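Local coordinates for protein acetyl-CoA C-acetyltransferase (Syntrophomonas wolfei subsp. wolfei, PDB 7N7Z) that probably acts as a thiolase, interconverting two acetyl-CoA molecules with acetoacetyl-CoA and free CoA by acetyl transfer, at residues B[292-304]-B[386-398]; B[89-101]-B[357-369]. All coordinates share one frame; numbering follows the deposited sequence.

Interaction 1 (B[292-304]-B[386-398])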
loop_
_atom_site.group_PDB
_atom_site.type_symbol
_atom_site.label_atom_id
_atom_site.label_comp_id
_atom_site.label_asym_id
_atom_site.label_seq_id
_atom_site.Cartn_x
_atom_site.Cartn_y
_atom_site.Cartn_z
ATOM N N MET B 292 8.141 32.040 -2.638
ATOM C CA MET B 292 7.482 32.138 -1.341
ATOM C C MET B 292 8.425 32.633 -0.253
ATOM O O MET B 292 7.976 33.222 0.737
ATOM C CB MET B 292 6.898 30.776 -0.945
ATOM C CG MET B 292 7.841 29.584 -1.125
ATOM S SD MET B 292 9.177 29.524 0.086
ATOM C CE MET B 292 8.263 29.133 1.573
ATOM N N GLY B 293 9.730 32.411 -0.419
ATOM C CA GLY B 293 10.671 32.755 0.633
ATOM C C GLY B 293 10.658 34.224 1.006
ATOM O O GLY B 293 11.011 34.583 2.132
ATOM N N LEU B 294 10.254 35.089 0.079
ATOM C CA LEU B 294 10.279 36.528 0.316
ATOM C C LEU B 294 9.066 37.033 1.087
ATOM O O LEU B 294 8.950 38.245 1.296
ATOM C CB LEU B 294 10.379 37.272 -1.019
ATOM C CG LEU B 294 11.503 36.811 -1.949
ATOM C CD1 LEU B 294 11.360 37.449 -3.322
ATOM C CD2 LEU B 294 12.862 37.130 -1.343
ATOM N N GLY B 295 8.170 36.145 1.514
ATOM C CA GLY B 295 6.972 36.536 2.220
ATOM C C GLY B 295 7.224 37.466 3.392
ATOM O O GLY B 295 6.547 38.486 3.555
ATOM N N PRO B 296 8.193 37.125 4.246
ATOM C CA PRO B 296 8.488 38.004 5.390
ATOM C C PRO B 296 8.842 39.423 4.985
ATOM O O PRO B 296 8.626 40.353 5.772
ATOM C CB PRO B 296 9.665 37.299 6.079
ATOM C CG PRO B 296 9.536 35.866 5.678
ATOM C CD PRO B 296 8.988 35.886 4.281
ATOM N N ALA B 297 9.379 39.622 3.779
ATOM C CA ALA B 297 9.726 40.966 3.336
ATOM C C ALA B 297 8.496 41.812 3.035
ATOM O O ALA B 297 8.613 43.038 2.936
ATOM C CB ALA B 297 10.623 40.895 2.101
ATOM N N VAL B 298 7.326 41.190 2.882
ATOM C CA VAL B 298 6.086 41.923 2.691
ATOM C C VAL B 298 5.175 41.845 3.911
ATOM O O VAL B 298 4.369 42.757 4.125
ATOM C CB VAL B 298 5.343 41.436 1.427
ATOM C CG1 VAL B 298 6.132 41.795 0.175
ATOM C CG2 VAL B 298 5.082 39.938 1.487
ATOM N N ALA B 299 5.284 40.791 4.723
ATOM C CA ALA B 299 4.459 40.684 5.920
ATOM C C ALA B 299 4.989 41.565 7.046
ATOM O O ALA B 299 4.207 42.214 7.749
ATOM C CB ALA B 299 4.386 39.227 6.377
ATOM N N MET B 300 6.308 41.603 7.229
ATOM C CA MET B 300 6.874 42.397 8.316
ATOM C C MET B 300 6.545 43.878 8.181
ATOM O O MET B 300 6.081 44.477 9.167
ATOM C CB MET B 300 8.386 42.166 8.389
ATOM C CG MET B 300 8.775 40.794 8.906
ATOM S SD MET B 300 10.508 40.419 8.583
ATOM C CE MET B 300 11.307 41.417 9.836
ATOM N N PRO B 301 6.747 44.526 7.030
ATOM C CA PRO B 301 6.343 45.938 6.925
ATOM C C PRO B 301 4.854 46.144 7.128
ATOM O O PRO B 301 4.447 47.169 7.689
ATOM C CB PRO B 301 6.778 46.330 5.504
ATOM C CG PRO B 301 7.768 45.290 5.086
ATOM C CD PRO B 301 7.357 44.033 5.783
ATOM N N LYS B 302 4.026 45.193 6.692
ATOM C CA LYS B 302 2.581 45.352 6.814
ATOM C C LYS B 302 2.151 45.378 8.277
ATOM O O LYS B 302 1.462 46.306 8.714
ATOM C CB LYS B 302 1.867 44.228 6.065
ATOM C CG LYS B 302 0.359 44.398 5.995
ATOM C CD LYS B 302 -0.269 43.381 5.060
ATOM C CE LYS B 302 -1.682 43.029 5.490
ATOM N NZ LYS B 302 -2.247 41.906 4.690
ATOM N N VAL B 303 2.544 44.361 9.048
ATOM C CA VAL B 303 2.146 44.305 10.452
ATOM C C VAL B 303 2.652 45.534 11.197
ATOM O O VAL B 303 1.974 46.062 12.089
ATOM C CB VAL B 303 2.643 42.999 11.101
ATOM C CG1 VAL B 303 4.165 42.975 11.180
ATOM C CG2 VAL B 303 2.025 42.825 12.481
ATOM N N LEU B 304 3.847 46.014 10.844
ATOM C CA LEU B 304 4.362 47.228 11.468
ATOM C C LEU B 304 3.456 48.417 11.175
ATOM O O LEU B 304 3.241 49.273 12.041
ATOM C CB LEU B 304 5.785 47.503 10.983
ATOM C CG LEU B 304 6.886 46.646 11.612
ATOM C CD1 LEU B 304 8.194 46.820 10.851
ATOM C CD2 LEU B 304 7.073 46.992 13.082
ATOM N N SER B 386 8.102 36.509 12.373
ATOM C CA SER B 386 7.565 36.357 11.028
ATOM C C SER B 386 8.224 35.151 10.376
ATOM O O SER B 386 9.260 34.663 10.834
ATOM C CB SER B 386 7.795 37.615 10.185
ATOM O OG SER B 386 7.223 37.476 8.895
ATOM N N LEU B 387 7.608 34.672 9.298
ATOM C CA LEU B 387 8.138 33.514 8.592
ATOM C C LEU B 387 7.435 33.374 7.251
ATOM O O LEU B 387 6.248 33.694 7.120
ATOM C CB LEU B 387 7.972 32.230 9.418
ATOM C CG LEU B 387 6.579 31.596 9.499
ATOM C CD1 LEU B 387 6.694 30.169 10.013
ATOM C CD2 LEU B 387 5.646 32.409 10.379
ATOM N N CYS B 388 8.184 32.897 6.259
ATOM C CA CYS B 388 7.621 32.598 4.954
ATOM C C CYS B 388 6.751 31.345 5.033
ATOM O O CYS B 388 6.787 30.590 6.009
ATOM C CB CYS B 388 8.731 32.408 3.922
ATOM S SG CYS B 388 9.700 30.900 4.146
ATOM N N VAL B 389 5.967 31.121 3.983
ATOM C CA VAL B 389 5.013 30.019 3.942
ATOM C C VAL B 389 5.027 29.398 2.554
ATOM O O VAL B 389 5.047 30.108 1.544
ATOM C CB VAL B 389 3.591 30.492 4.307
ATOM C CG1 VAL B 389 2.549 29.500 3.813
ATOM C CG2 VAL B 389 3.471 30.693 5.802
ATOM N N GLY B 390 5.012 28.068 2.508
ATOM C CA GLY B 390 4.839 27.364 1.255
ATOM C C GLY B 390 3.569 27.807 0.560
ATOM O O GLY B 390 2.483 27.752 1.146
ATOM N N GLY B 391 3.693 28.255 -0.688
ATOM C CA GLY B 391 2.602 28.834 -1.429
ATOM C C GLY B 391 2.645 30.349 -1.489
ATOM O O GLY B 391 2.230 30.932 -2.496
ATOM N N GLY B 392 3.134 30.996 -0.431
ATOM C CA GLY B 392 3.340 32.430 -0.454
ATOM C C GLY B 392 2.758 33.179 0.728
ATOM O O GLY B 392 3.364 34.141 1.211
ATOM N N SER B 393 1.589 32.755 1.205
ATOM C CA SER B 393 0.884 33.494 2.247
ATOM C C SER B 393 1.668 33.504 3.554
ATOM O O SER B 393 1.448 32.654 4.424
ATOM C CB SER B 393 -0.507 32.896 2.471
ATOM O OG SER B 393 -1.330 33.078 1.329
ATOM N N ALA B 394 2.570 34.471 3.707
ATOM C CA ALA B 394 3.409 34.571 4.889
ATOM C C ALA B 394 2.705 35.365 5.988
ATOM O O ALA B 394 1.676 36.006 5.768
ATOM C CB ALA B 394 4.747 35.221 4.539
ATOM N N MET B 395 3.284 35.323 7.187
ATOM C CA MET B 395 2.687 35.957 8.352
ATOM C C MET B 395 3.755 36.672 9.165
ATOM O O MET B 395 4.948 36.365 9.079
ATOM C CB MET B 395 1.964 34.936 9.240
ATOM C CG MET B 395 0.544 34.633 8.803
ATOM S SD MET B 395 -0.303 33.520 9.940
ATOM C CE MET B 395 -1.063 34.700 11.055
ATOM N N ALA B 396 3.300 37.635 9.964
ATOM C CA ALA B 396 4.146 38.348 10.907
ATOM C C ALA B 396 3.278 38.799 12.072
ATOM O O ALA B 396 2.076 39.024 11.915
ATOM C CB ALA B 396 4.839 39.549 10.256
ATOM N N SER B 397 3.896 38.925 13.244
ATOM C CA SER B 397 3.168 39.313 14.444
ATOM C C SER B 397 4.085 40.128 15.343
ATOM O O SER B 397 5.307 39.952 15.331
ATOM C CB SER B 397 2.634 38.089 15.197
ATOM O OG SER B 397 3.669 37.160 15.466
ATOM N N LEU B 398 3.478 41.021 16.124
ATOM C CA LEU B 398 4.203 41.914 17.018
ATOM C C LEU B 398 3.626 41.817 18.422
ATOM O O LEU B 398 2.415 41.655 18.599
ATOM C CB LEU B 398 4.138 43.361 16.528
ATOM C CG LEU B 398 4.754 43.606 15.150
ATOM C CD1 LEU B 398 4.241 44.913 14.565
ATOM C CD2 LEU B 398 6.272 43.606 15.233
HETATM O O HOH W 1 5.654 33.485 1.792
#

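Interaction 2 (B[89-101]-B[357-369])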
loop_
_atom_site.group_PDB
_atom_site.type_symbol
_atom_site.label_atom_id
_atom_site.label_comp_id
_atom_site.label_asym_id
_atom_site.label_seq_id
_atom_site.Cartn_x
_atom_site.Cartn_y
_atom_site.Cartn_z
ATOM N N SER B 89 -4.434 25.137 9.188
ATOM C CA SER B 89 -3.184 24.919 8.475
ATOM C C SER B 89 -2.900 26.105 7.569
ATOM O O SER B 89 -3.753 26.501 6.769
ATOM C CB SER B 89 -3.232 23.629 7.647
ATOM O OG SER B 89 -2.001 23.418 6.980
ATOM N N GLN B 90 -1.708 26.677 7.716
ATOM C CA GLN B 90 -1.137 27.639 6.780
ATOM C C GLN B 90 0.319 27.271 6.517
ATOM O O GLN B 90 1.227 28.104 6.565
ATOM C CB GLN B 90 -1.269 29.068 7.305
ATOM C CG GLN B 90 -1.042 30.141 6.242
ATOM C CD GLN B 90 -1.574 31.508 6.647
ATOM O OE1 GLN B 90 -2.617 31.618 7.291
ATOM N NE2 GLN B 90 -0.859 32.560 6.258
ATOM N N ASN B 91 0.543 25.983 6.242
ATOM C CA ASN B 91 1.875 25.408 6.075
ATOM C C ASN B 91 2.798 25.846 7.211
ATOM O O ASN B 91 2.540 25.526 8.376
ATOM C CB ASN B 91 2.446 25.779 4.702
ATOM C CG ASN B 91 1.980 24.839 3.606
ATOM O OD1 ASN B 91 1.762 23.650 3.841
ATOM N ND2 ASN B 91 1.828 25.369 2.397
ATOM N N CYS B 92 3.869 26.577 6.897
ATOM C CA CYS B 92 4.860 26.894 7.920
ATOM C C CYS B 92 4.308 27.856 8.964
ATOM O O CYS B 92 4.764 27.846 10.113
ATOM C CB CYS B 92 6.112 27.476 7.265
ATOM S SG CYS B 92 6.643 26.579 5.785
ATOM N N ALA B 93 3.334 28.685 8.593
ATOM C CA ALA B 93 2.732 29.644 9.507
ATOM C C ALA B 93 1.491 29.092 10.196
ATOM O O ALA B 93 0.689 29.870 10.726
ATOM C CB ALA B 93 2.382 30.935 8.765
ATOM N N SER B 94 1.319 27.769 10.198
ATOM C CA SER B 94 0.148 27.164 10.820
ATOM C C SER B 94 -0.004 27.622 12.266
ATOM O O SER B 94 -1.079 28.067 12.683
ATOM C CB SER B 94 0.261 25.641 10.745
ATOM O OG SER B 94 -0.224 25.156 9.508
ATOM N N GLY B 95 1.076 27.527 13.045
ATOM C CA GLY B 95 1.008 27.918 14.442
ATOM C C GLY B 95 0.724 29.393 14.637
ATOM O O GLY B 95 0.101 29.783 15.628
ATOM N N MET B 96 1.169 30.232 13.700
ATOM C CA MET B 96 0.929 31.667 13.802
ATOM C C MET B 96 -0.489 32.032 13.372
ATOM O O MET B 96 -1.039 33.030 13.853
ATOM C CB MET B 96 1.968 32.420 12.965
ATOM C CG MET B 96 1.788 33.936 12.944
ATOM S SD MET B 96 3.281 34.951 12.742
ATOM C CE MET B 96 4.445 34.181 13.867
ATOM N N ARG B 97 -1.099 31.238 12.484
ATOM C CA ARG B 97 -2.494 31.469 12.113
ATOM C C ARG B 97 -3.444 30.948 13.185
ATOM O O ARG B 97 -4.476 31.571 13.457
ATOM C CB ARG B 97 -2.807 30.814 10.765
ATOM C CG ARG B 97 -4.160 31.215 10.170
ATOM C CD ARG B 97 -4.225 32.709 9.849
ATOM N NE ARG B 97 -5.551 33.132 9.411
ATOM C CZ ARG B 97 -5.939 33.217 8.144
ATOM N NH1 ARG B 97 -5.133 32.884 7.148
ATOM N NH2 ARG B 97 -7.167 33.649 7.869
ATOM N N ALA B 98 -3.119 29.805 13.796
ATOM C CA ALA B 98 -3.870 29.359 14.963
ATOM C C ALA B 98 -3.860 30.426 16.049
ATOM O O ALA B 98 -4.877 30.663 16.711
ATOM C CB ALA B 98 -3.289 28.049 15.497
ATOM N N THR B 99 -2.714 31.082 16.240
ATOM C CA THR B 99 -2.629 32.160 17.216
ATOM C C THR B 99 -3.578 33.297 16.862
ATOM O O THR B 99 -4.273 33.829 17.735
ATOM C CB THR B 99 -1.189 32.669 17.302
ATOM O OG1 THR B 99 -0.341 31.621 17.790
ATOM C CG2 THR B 99 -1.093 33.871 18.229
ATOM N N GLU B 100 -3.624 33.680 15.585
ATOM C CA GLU B 100 -4.514 34.760 15.170
ATOM C C GLU B 100 -5.974 34.380 15.382
ATOM O O GLU B 100 -6.747 35.144 15.972
ATOM C CB GLU B 100 -4.260 35.114 13.704
ATOM C CG GLU B 100 -4.850 36.454 13.293
ATOM C CD GLU B 100 -4.684 36.747 11.813
ATOM O OE1 GLU B 100 -4.370 37.907 11.470
ATOM O OE2 GLU B 100 -4.876 35.825 10.992
ATOM N N ILE B 101 -6.370 33.199 14.902
ATOM C CA ILE B 101 -7.764 32.773 15.025
ATOM C C ILE B 101 -8.206 32.827 16.481
ATOM O O ILE B 101 -9.287 33.333 16.806
ATOM C CB ILE B 101 -7.948 31.364 14.433
ATOM C CG1 ILE B 101 -7.776 31.398 12.913
ATOM C CG2 ILE B 101 -9.318 30.807 14.803
ATOM C CD1 ILE B 101 -7.503 30.039 12.298
ATOM N N GLY B 357 16.158 23.481 13.004
ATOM C CA GLY B 357 15.190 22.676 12.288
ATOM C C GLY B 357 13.886 23.424 12.063
ATOM O O GLY B 357 13.641 24.501 12.606
ATOM N N HIS B 358 13.038 22.815 11.240
ATOM C CA HIS B 358 11.787 23.435 10.811
ATOM C C HIS B 358 10.653 22.426 10.875
ATOM O O HIS B 358 10.246 21.854 9.858
ATOM C CB HIS B 358 11.923 24.004 9.396
ATOM C CG HIS B 358 10.702 24.722 8.912
ATOM N ND1 HIS B 358 9.844 25.389 9.760
ATOM C CD2 HIS B 358 10.195 24.877 7.666
ATOM C CE1 HIS B 358 8.862 25.926 9.058
ATOM N NE2 HIS B 358 9.051 25.630 7.785
ATOM N N PRO B 359 10.113 22.182 12.063
ATOM C CA PRO B 359 8.847 21.444 12.138
ATOM C C PRO B 359 7.730 22.327 11.616
ATOM O O PRO B 359 7.324 23.267 12.303
ATOM C CB PRO B 359 8.690 21.136 13.628
ATOM C CG PRO B 359 9.505 22.184 14.327
ATOM C CD PRO B 359 10.617 22.581 13.390
ATOM N N VAL B 360 7.227 22.034 10.417
ATOM C CA VAL B 360 6.416 23.005 9.683
ATOM C C VAL B 360 5.232 23.475 10.520
ATOM O O VAL B 360 5.028 24.679 10.712
ATOM C CB VAL B 360 5.955 22.406 8.342
ATOM C CG1 VAL B 360 5.225 23.450 7.509
ATOM C CG2 VAL B 360 7.144 21.849 7.569
ATOM N N GLY B 361 4.421 22.536 11.008
ATOM C CA GLY B 361 3.203 22.912 11.703
ATOM C C GLY B 361 3.439 23.611 13.026
ATOM O O GLY B 361 2.628 24.445 13.444
ATOM N N ALA B 362 4.536 23.283 13.707
ATOM C CA ALA B 362 4.830 23.866 15.009
ATOM C C ALA B 362 5.612 25.168 14.922
ATOM O O ALA B 362 5.553 25.972 15.860
ATOM C CB ALA B 362 5.621 22.868 15.864
ATOM N N THR B 363 6.325 25.402 13.819
ATOM C CA THR B 363 7.280 26.504 13.773
ATOM C C THR B 363 6.593 27.853 13.933
ATOM O O THR B 363 7.123 28.752 14.596
ATOM C CB THR B 363 8.062 26.463 12.461
ATOM O OG1 THR B 363 8.862 25.275 12.414
ATOM C CG2 THR B 363 8.961 27.686 12.338
ATOM N N GLY B 364 5.419 28.020 13.321
ATOM C CA GLY B 364 4.734 29.301 13.395
ATOM C C GLY B 364 4.572 29.798 14.818
ATOM O O GLY B 364 4.687 30.997 15.084
ATOM N N LEU B 365 4.298 28.884 15.750
ATOM C CA LEU B 365 4.195 29.237 17.160
ATOM C C LEU B 365 5.512 29.057 17.900
ATOM O O LEU B 365 5.738 29.724 18.915
ATOM C CB LEU B 365 3.112 28.394 17.838
ATOM C CG LEU B 365 2.872 28.678 19.323
ATOM C CD1 LEU B 365 2.481 30.132 19.543
ATOM C CD2 LEU B 365 1.806 27.743 19.873
ATOM N N ARG B 366 6.381 28.168 17.416
ATOM C CA ARG B 366 7.673 27.964 18.062
ATOM C C ARG B 366 8.444 29.273 18.163
ATOM O O ARG B 366 8.951 29.629 19.234
ATOM C CB ARG B 366 8.486 26.924 17.286
ATOM C CG ARG B 366 9.493 26.154 18.130
ATOM C CD ARG B 366 10.798 26.923 18.302
ATOM N NE ARG B 366 11.506 27.087 17.036
ATOM C CZ ARG B 366 12.396 28.039 16.787
ATOM N NH1 ARG B 366 12.721 28.940 17.699
ATOM N NH2 ARG B 366 12.975 28.087 15.590
ATOM N N ILE B 367 8.542 30.008 17.054
ATOM C CA ILE B 367 9.338 31.227 17.045
ATOM C C ILE B 367 8.696 32.324 17.883
ATOM O O ILE B 367 9.397 33.227 18.350
ATOM C CB ILE B 367 9.578 31.698 15.598
ATOM C CG1 ILE B 367 8.259 32.024 14.893
ATOM C CG2 ILE B 367 10.338 30.631 14.816
ATOM C CD1 ILE B 367 8.454 32.739 13.569
ATOM N N ILE B 368 7.378 32.274 18.089
ATOM C CA ILE B 368 6.756 33.193 19.036
ATOM C C ILE B 368 7.176 32.840 20.457
ATOM O O ILE B 368 7.514 33.718 21.258
ATOM C CB ILE B 368 5.225 33.173 18.884
ATOM C CG1 ILE B 368 4.797 33.771 17.546
ATOM C CG2 ILE B 368 4.570 33.945 20.013
ATOM C CD1 ILE B 368 3.402 33.358 17.137
ATOM N N VAL B 369 7.163 31.546 20.790
ATOM C CA VAL B 369 7.606 31.108 22.111
ATOM C C VAL B 369 9.055 31.516 22.341
ATOM O O VAL B 369 9.401 32.095 23.378
ATOM C CB VAL B 369 7.422 29.586 22.257
ATOM C CG1 VAL B 369 8.148 29.077 23.496
ATOM C CG2 VAL B 369 5.946 29.227 22.312
#

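Interaction 1 (B[292-304]-B[386-398])
M292 curls back over the turn at 389-392. Its CG sits between backbone N and carbonyl carbon (chi1 47°), and two further bends carry CE over the V389 carbonyl to lie 3.4 Å from C388 SG; a flexible, unbranched thioether can follow such a tight curve. Its carbonyl O also rests against C388 CB, and a water that accepts from V389 N lies within hydrogen-bonding distance of M292 O and G392 O, though it may not donate to both at once. G295 must be small, since A394 CB presses on its CA at a tight 3.5 Å and any CB there would collide with that methyl. P296 lays its ring rim on the backbone at the end of strand 382-387, CG 3.3 Å from C388 N and CD against C388 CB. Alanine suits the next turn: A299 CB meets A396 CB at 3.9 Å, letting helix and strand approach closely. M300 CG lies over S386, whose hydroxyl swings across to bond M395 O on the adjacent strand, so the buried hydroxyl has its acceptor. V303 uses both branches, CG1 on A396 CB (3.6 Å) and CG2 on L398 CD1 (3.7 Å), while the side chain of L304 crosses L398 at about a right angle, CD2 against CD1. Axes 6.9 Å apart and inclined by 34° make this a helix packed on one face of a sheet, with helix 94-107 touching the other face through M395. Such layering belongs to the thiolase fold, and the glycine-rich type II turn just after C388, a predicted proton acceptor, to its active-site loop.

Interaction 2 (B[89-101]-B[357-369])
H358 reaches C92 with the edge of its imidazole: NE2 lies 3.3 Å from C92 SG, near the ring plane, and C92 CB also sits at that edge. CG stands anti to the backbone N (chi1 -177°), which extends the ring toward the cysteine, and ND1 donates to T363 OG1 over 2.8 Å with an N-H...O angle of 140°, fixing the ring's rotation. T363 in turn spends its hydroxyl proton on P359 O, which leaves OG1 to accept from the ring. Replacing H358 with an alanine would probably leave C92 SG without its imidazole neighbour and T363 OG1 without the N-H it accepts. V360 slides CG1 along the backbone of N91 and C92, 3.4 Å from N91 C and 3.8 Å from C92 SG, so a compact branched side chain flanks the sulfur. G364 and G95 let the axes of the short helical segments, inclined by 66°, come within 6.0 Å; a CB on G364 would strike the N atoms of G95 and M96, and one on G95 would strike L365 N, so the crossing is glycine on glycine. L365 then sets CD1 3.6 Å from T99 OG1, a hydroxyl already turned back to G95 O. At the far end I368 lays CD1 3.5 Å from M96 CE, obliquely across a methionine whose methyl also touches G364 O. Two helix starts are thus locked together so that sulfur and imidazole edge adjoin, consistent with the roles predicted for them, C92 as the acyl-carrying nucleophile and H358 as a proton acceptor.

Interactions 1 and 2 lie about 12 Å apart, centre to centre, and enclose one predicted active site: interaction 1 brings C388, and interaction 2 brings C92 and H358. C388 SG stands 5.5 Å from C92 SG, and L387 of interaction 1 packs against C92. Two probable hydrogen bonds join them, N91 ND2 to G390 O at 2.8 Å and Q90 NE2 to S393 O at 2.9 Å, tying the nucleophile's loop to the glycine turn; V389 also packs on A93. Helix 360-378 is followed in the chain by strand 382-387. Both contacts reach the second subunit: G391 of interaction 1 bonds R71 of that subunit, and R97 of interaction 2 forms a salt bridge with its E54.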